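Local coordinates for AlgW protein (Pseudomonas aeruginosa, PDB 7CO3), which is an HtrA-type protein of the S1C peptidase family and probably acts as a serine endopeptidase, joining a trypsin-like protease domain to a PDZ domain, at residues Ile131-Leu145 with Leu154-Ala166. The protein carries 1 engineered substitution. Residues are numbered along the deposited sequence; the frame is centred on the assembly and turned at random.
Sequences IIVALRDGRETIAQL and LAVLKIDLKNLPA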
loop_
_atom_site.group_PDB
_atom_site.type_symbol
_atom_site.label_atom_id
_atom_site.label_comp_id
_atom_site.label_asym_id
_atom_site.label_seq_id
_atom_site.Cartn_x
_atom_site.Cartn_y
_atom_site.Cartn_z
ATOM N N ILE B 131 27.420 -13.812 -8.298
ATOM C CA ILE B 131 25.954 -13.815 -8.304
ATOM C C ILE B 131 25.490 -15.185 -7.845
ATOM O O ILE B 131 25.748 -16.183 -8.522
ATOM C CB ILE B 131 25.373 -13.486 -9.696
ATOM C CG1 ILE B 131 25.864 -12.137 -10.177
ATOM C CG2 ILE B 131 23.832 -13.463 -9.686
ATOM C CD1 ILE B 131 25.664 -11.924 -11.650
ATOM N N ILE B 132 24.818 -15.233 -6.698
ATOM C CA ILE B 132 24.185 -16.445 -6.196
ATOM C C ILE B 132 22.685 -16.403 -6.476
ATOM O O ILE B 132 22.014 -15.388 -6.230
ATOM C CB ILE B 132 24.455 -16.654 -4.700
ATOM C CG1 ILE B 132 25.962 -16.837 -4.467
ATOM C CG2 ILE B 132 23.675 -17.849 -4.187
ATOM C CD1 ILE B 132 26.609 -15.777 -3.623
ATOM N N VAL B 133 22.177 -17.516 -6.993
ATOM C CA VAL B 133 20.768 -17.747 -7.242
ATOM C C VAL B 133 20.274 -18.683 -6.150
ATOM O O VAL B 133 20.884 -19.730 -5.902
ATOM C CB VAL B 133 20.557 -18.367 -8.631
ATOM C CG1 VAL B 133 19.213 -19.009 -8.722
ATOM C CG2 VAL B 133 20.782 -17.347 -9.746
ATOM N N ALA B 134 19.189 -18.308 -5.474
ATOM C CA ALA B 134 18.599 -19.145 -4.438
ATOM C C ALA B 134 17.169 -19.480 -4.828
ATOM O O ALA B 134 16.314 -18.584 -4.930
ATOM C CB ALA B 134 18.660 -18.475 -3.059
ATOM N N LEU B 135 16.904 -20.772 -5.019
ATOM C CA LEU B 135 15.602 -21.204 -5.490
ATOM C C LEU B 135 14.655 -21.433 -4.325
ATOM O O LEU B 135 15.076 -21.634 -3.178
ATOM C CB LEU B 135 15.731 -22.474 -6.325
ATOM C CG LEU B 135 16.594 -22.308 -7.575
ATOM C CD1 LEU B 135 16.572 -23.603 -8.348
ATOM C CD2 LEU B 135 16.122 -21.148 -8.437
ATOM N N ARG B 136 13.356 -21.407 -4.636
ATOM C CA ARG B 136 12.335 -21.640 -3.618
ATOM C C ARG B 136 12.493 -22.991 -2.927
ATOM O O ARG B 136 12.132 -23.131 -1.756
ATOM C CB ARG B 136 10.951 -21.547 -4.240
ATOM C CG ARG B 136 9.876 -21.353 -3.206
ATOM C CD ARG B 136 8.556 -21.108 -3.870
ATOM N NE ARG B 136 7.443 -21.489 -3.015
ATOM C CZ ARG B 136 6.672 -22.541 -3.240
ATOM N NH1 ARG B 136 5.680 -22.825 -2.411
ATOM N NH2 ARG B 136 6.898 -23.310 -4.297
ATOM N N ASP B 137 13.017 -23.999 -3.636
ATOM C CA ASP B 137 13.145 -25.327 -3.041
ATOM C C ASP B 137 14.329 -25.430 -2.102
ATOM O O ASP B 137 14.511 -26.478 -1.483
ATOM C CB ASP B 137 13.224 -26.412 -4.129
ATOM C CG ASP B 137 14.458 -26.272 -5.042
ATOM O OD1 ASP B 137 15.509 -25.774 -4.602
ATOM O OD2 ASP B 137 14.346 -26.648 -6.234
ATOM N N GLY B 138 15.141 -24.386 -1.998
ATOM C CA GLY B 138 16.295 -24.394 -1.125
ATOM C C GLY B 138 17.629 -24.533 -1.826
ATOM O O GLY B 138 18.653 -24.223 -1.212
ATOM N N ARG B 139 17.658 -25.004 -3.073
ATOM C CA ARG B 139 18.931 -25.142 -3.779
ATOM C C ARG B 139 19.534 -23.763 -4.020
ATOM O O ARG B 139 18.819 -22.799 -4.302
ATOM C CB ARG B 139 18.746 -25.843 -5.132
ATOM C CG ARG B 139 18.548 -27.349 -5.116
ATOM C CD ARG B 139 17.478 -27.746 -6.132
ATOM N NE ARG B 139 17.932 -27.632 -7.512
ATOM C CZ ARG B 139 17.151 -27.762 -8.581
ATOM N NH1 ARG B 139 15.855 -27.995 -8.448
ATOM N NH2 ARG B 139 17.668 -27.649 -9.790
ATOM N N GLU B 140 20.854 -23.679 -3.913
ATOM C CA GLU B 140 21.613 -22.484 -4.246
ATOM C C GLU B 140 22.700 -22.835 -5.256
ATOM O O GLU B 140 23.218 -23.958 -5.274
ATOM C CB GLU B 140 22.231 -21.863 -2.988
ATOM C CG GLU B 140 21.171 -21.428 -1.979
ATOM C CD GLU B 140 21.732 -20.650 -0.805
ATOM O OE1 GLU B 140 22.745 -19.947 -0.990
ATOM O OE2 GLU B 140 21.155 -20.735 0.302
ATOM N N THR B 141 23.039 -21.863 -6.101
ATOM C CA THR B 141 24.077 -22.065 -7.104
ATOM C C THR B 141 24.603 -20.714 -7.545
ATOM O O THR B 141 23.941 -19.686 -7.394
ATOM C CB THR B 141 23.579 -22.859 -8.326
ATOM O OG1 THR B 141 24.686 -23.152 -9.184
ATOM C CG2 THR B 141 22.543 -22.063 -9.146
ATOM N N ILE B 142 25.812 -20.730 -8.072
ATOM C CA ILE B 142 26.397 -19.531 -8.649
ATOM C C ILE B 142 25.899 -19.410 -10.077
ATOM O O ILE B 142 25.713 -20.417 -10.766
ATOM C CB ILE B 142 27.936 -19.573 -8.580
ATOM C CG1 ILE B 142 28.434 -19.289 -7.163
ATOM C CG2 ILE B 142 28.545 -18.517 -9.481
ATOM C CD1 ILE B 142 28.216 -20.402 -6.137
ATOM N N ALA B 143 25.636 -18.187 -10.511
ATOM C CA ALA B 143 25.149 -17.940 -11.854
ATOM C C ALA B 143 26.242 -17.270 -12.667
ATOM O O ALA B 143 27.122 -16.611 -12.116
ATOM C CB ALA B 143 23.898 -17.049 -11.842
ATOM N N GLN B 144 26.167 -17.444 -13.987
ATOM C CA GLN B 144 26.999 -16.730 -14.941
ATOM C C GLN B 144 26.169 -15.664 -15.641
ATOM O O GLN B 144 24.966 -15.835 -15.860
ATOM C CB GLN B 144 27.596 -17.665 -16.002
ATOM C CG GLN B 144 28.741 -18.597 -15.534
ATOM C CD GLN B 144 29.532 -18.098 -14.321
ATOM O OE1 GLN B 144 30.293 -17.130 -14.401
ATOM N NE2 GLN B 144 29.371 -18.788 -13.192
ATOM N N LEU B 145 26.822 -14.573 -16.019
ATOM C CA LEU B 145 26.167 -13.511 -16.762
ATOM C C LEU B 145 26.251 -13.810 -18.257
ATOM O O LEU B 145 27.346 -13.784 -18.836
ATOM C CB LEU B 145 26.802 -12.154 -16.461
ATOM C CG LEU B 145 26.050 -10.935 -17.012
ATOM C CD1 LEU B 145 24.611 -10.825 -16.448
ATOM C CD2 LEU B 145 26.820 -9.669 -16.715
ATOM N N LEU B 154 17.735 -4.710 -18.498
ATOM C CA LEU B 154 17.573 -6.160 -18.399
ATOM C C LEU B 154 18.919 -6.870 -18.431
ATOM O O LEU B 154 19.911 -6.351 -18.946
ATOM C CB LEU B 154 16.645 -6.717 -19.512
ATOM C CG LEU B 154 15.170 -6.245 -19.390
ATOM C CD1 LEU B 154 14.344 -6.522 -20.657
ATOM C CD2 LEU B 154 14.501 -6.924 -18.190
ATOM N N ALA B 155 18.945 -8.070 -17.873
ATOM C CA ALA B 155 20.148 -8.879 -17.931
ATOM C C ALA B 155 19.730 -10.332 -17.915
ATOM O O ALA B 155 18.657 -10.675 -17.423
ATOM C CB ALA B 155 21.121 -8.578 -16.782
ATOM N N VAL B 156 20.559 -11.182 -18.519
ATOM C CA VAL B 156 20.301 -12.612 -18.603
ATOM C C VAL B 156 21.407 -13.338 -17.871
ATOM O O VAL B 156 22.588 -13.005 -18.029
ATOM C CB VAL B 156 20.206 -13.102 -20.064
ATOM C CG1 VAL B 156 19.979 -14.575 -20.077
ATOM C CG2 VAL B 156 19.087 -12.398 -20.792
ATOM N N LEU B 157 21.013 -14.325 -17.081
ATOM C CA LEU B 157 21.875 -15.181 -16.294
ATOM C C LEU B 157 21.638 -16.618 -16.742
ATOM O O LEU B 157 20.584 -16.952 -17.285
ATOM C CB LEU B 157 21.561 -15.086 -14.784
ATOM C CG LEU B 157 21.563 -13.733 -14.051
ATOM C CD1 LEU B 157 21.154 -13.931 -12.553
ATOM C CD2 LEU B 157 22.916 -13.077 -14.174
ATOM N N LYS B 158 22.609 -17.470 -16.450
ATOM C CA LYS B 158 22.556 -18.894 -16.746
ATOM C C LYS B 158 23.037 -19.665 -15.534
ATOM O O LYS B 158 24.058 -19.311 -14.937
ATOM C CB LYS B 158 23.432 -19.242 -17.971
ATOM C CG LYS B 158 23.178 -20.649 -18.566
ATOM C CD LYS B 158 23.938 -21.754 -17.821
ATOM C CE LYS B 158 24.013 -23.039 -18.624
ATOM N NZ LYS B 158 22.701 -23.371 -19.244
ATOM N N ILE B 159 22.317 -20.730 -15.192
ATOM C CA ILE B 159 22.711 -21.642 -14.132
ATOM C C ILE B 159 22.684 -23.069 -14.667
ATOM O O ILE B 159 22.011 -23.367 -15.656
ATOM C CB ILE B 159 21.822 -21.489 -12.872
ATOM C CG1 ILE B 159 20.347 -21.888 -13.125
ATOM C CG2 ILE B 159 21.914 -20.030 -12.330
ATOM C CD1 ILE B 159 19.492 -21.930 -11.819
ATOM N N ASP B 160 23.423 -23.943 -13.994
ATOM C CA ASP B 160 23.557 -25.357 -14.343
ATOM C C ASP B 160 22.928 -26.171 -13.217
ATOM O O ASP B 160 23.575 -26.439 -12.202
ATOM C CB ASP B 160 25.026 -25.711 -14.554
ATOM C CG ASP B 160 25.259 -27.195 -14.787
ATOM O OD1 ASP B 160 24.598 -27.768 -15.679
ATOM O OD2 ASP B 160 26.116 -27.781 -14.092
ATOM N N LEU B 161 21.665 -26.559 -13.400
ATOM C CA LEU B 161 20.884 -27.227 -12.364
ATOM C C LEU B 161 19.761 -28.021 -13.018
ATOM O O LEU B 161 19.208 -27.608 -14.042
ATOM C CB LEU B 161 20.312 -26.208 -11.367
ATOM C CG LEU B 161 21.180 -25.788 -10.172
ATOM C CD1 LEU B 161 20.388 -25.029 -9.121
ATOM C CD2 LEU B 161 21.835 -27.004 -9.536
ATOM N N LYS B 162 19.406 -29.146 -12.406
ATOM C CA LYS B 162 18.477 -30.107 -12.990
ATOM C C LYS B 162 17.061 -29.916 -12.458
ATOM O O LYS B 162 16.850 -29.409 -11.350
ATOM C CB LYS B 162 18.929 -31.556 -12.715
ATOM C CG LYS B 162 18.324 -32.174 -11.443
ATOM C CD LYS B 162 18.676 -33.663 -11.245
ATOM C CE LYS B 162 17.588 -34.625 -11.754
ATOM N NZ LYS B 162 16.558 -34.949 -10.723
ATOM N N ASN B 163 16.090 -30.342 -13.273
ATOM C CA ASN B 163 14.673 -30.365 -12.902
ATOM C C ASN B 163 14.201 -28.993 -12.425
ATOM O O ASN B 163 13.600 -28.838 -11.360
ATOM C CB ASN B 163 14.376 -31.442 -11.850
ATOM C CG ASN B 163 14.722 -32.856 -12.324
ATOM O OD1 ASN B 163 14.585 -33.822 -11.564
ATOM N ND2 ASN B 163 15.166 -32.986 -13.580
ATOM N N LEU B 164 14.482 -27.999 -13.232
ATOM C CA LEU B 164 14.174 -26.613 -12.919
ATOM C C LEU B 164 12.729 -26.286 -13.295
ATOM O O LEU B 164 12.262 -26.687 -14.364
ATOM C CB LEU B 164 15.124 -25.696 -13.662
ATOM C CG LEU B 164 16.465 -25.497 -12.963
ATOM C CD1 LEU B 164 17.309 -24.445 -13.680
ATOM C CD2 LEU B 164 16.236 -25.127 -11.506
ATOM N N PRO B 165 11.992 -25.545 -12.428
ATOM C CA PRO B 165 10.639 -25.112 -12.795
ATOM C C PRO B 165 10.675 -23.832 -13.608
ATOM O O PRO B 165 11.269 -22.839 -13.182
ATOM C CB PRO B 165 9.954 -24.898 -11.438
ATOM C CG PRO B 165 11.090 -24.436 -10.528
ATOM C CD PRO B 165 12.400 -25.013 -11.114
ATOM N N ALA B 166 10.048 -23.829 -14.773
ATOM C CA ALA B 166 10.059 -22.658 -15.629
ATOM C C ALA B 166 8.723 -21.912 -15.550
ATOM O O ALA B 166 7.652 -22.508 -15.425
ATOM C CB ALA B 166 10.388 -23.024 -17.074
#
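Ile159 packs its CG2 methyl against Ala143 CB at 3.6 Å, in a tightly packed, buried part of the contact. Thr141 CG2 and Val133 CG2 close on the same methyl, Val133 crossing Ile159 at about a right angle. Thr141 turns its hydroxyl anti to the backbone N (chi1 -173°), which leaves the methyl to face Ile159 and to meet Leu161 CD1 tip to tip at 3.7 Å. Leu157, buried like Val133, continues this apolar layer: its CD1 lies near Ile131 CG2, and its CD2 touches Leu145 CD1 at 3.6 Å. Leu69 and Thr125 also touch Leu157.

Gln144 and Lys158 form an antiparallel hydrogen-bonded pair, with Gln144 N to Lys158 O at 3.0 Å, nearly straight at 175°, and Lys158 N returning to Gln144 O at 2.9 Å. Leu145 and Leu157 follow as a non-hydrogen-bonded pair, and pairing continues through Val156 with Val146 and Gly147. On the sheet face opposite Leu145 and Leu157, Gln144 is exposed and Lys158 partly so; Lys158 NZ bonds to Glu115 O and makes a cation-pi contact with Tyr117.

From Asp160 on, 154-166 is loop, and side chains make the contact near the type I turn 135-138, where Arg136 to Gly138, like Lys162 and Asn163 opposite, are exposed. Leu135 CD1 sits over the centre of one face of the Arg139 guanidinium and reaches Leu164 CD2 at 3.5 Å. Arg139 NH2 approaches Lys162 O at 2.5 Å, implausibly short and bent for a hydrogen bond and so doubtful. NH1 makes a salt bridge with Asp137 OD2, while Asp137 OD1 accepts from Arg139 N in an Asx turn.

Strands 130-134, 140-149 and 154-158 form an antiparallel meander, three consecutive strands of the six-stranded N-terminal beta-barrel of the chymotrypsin-like protease fold.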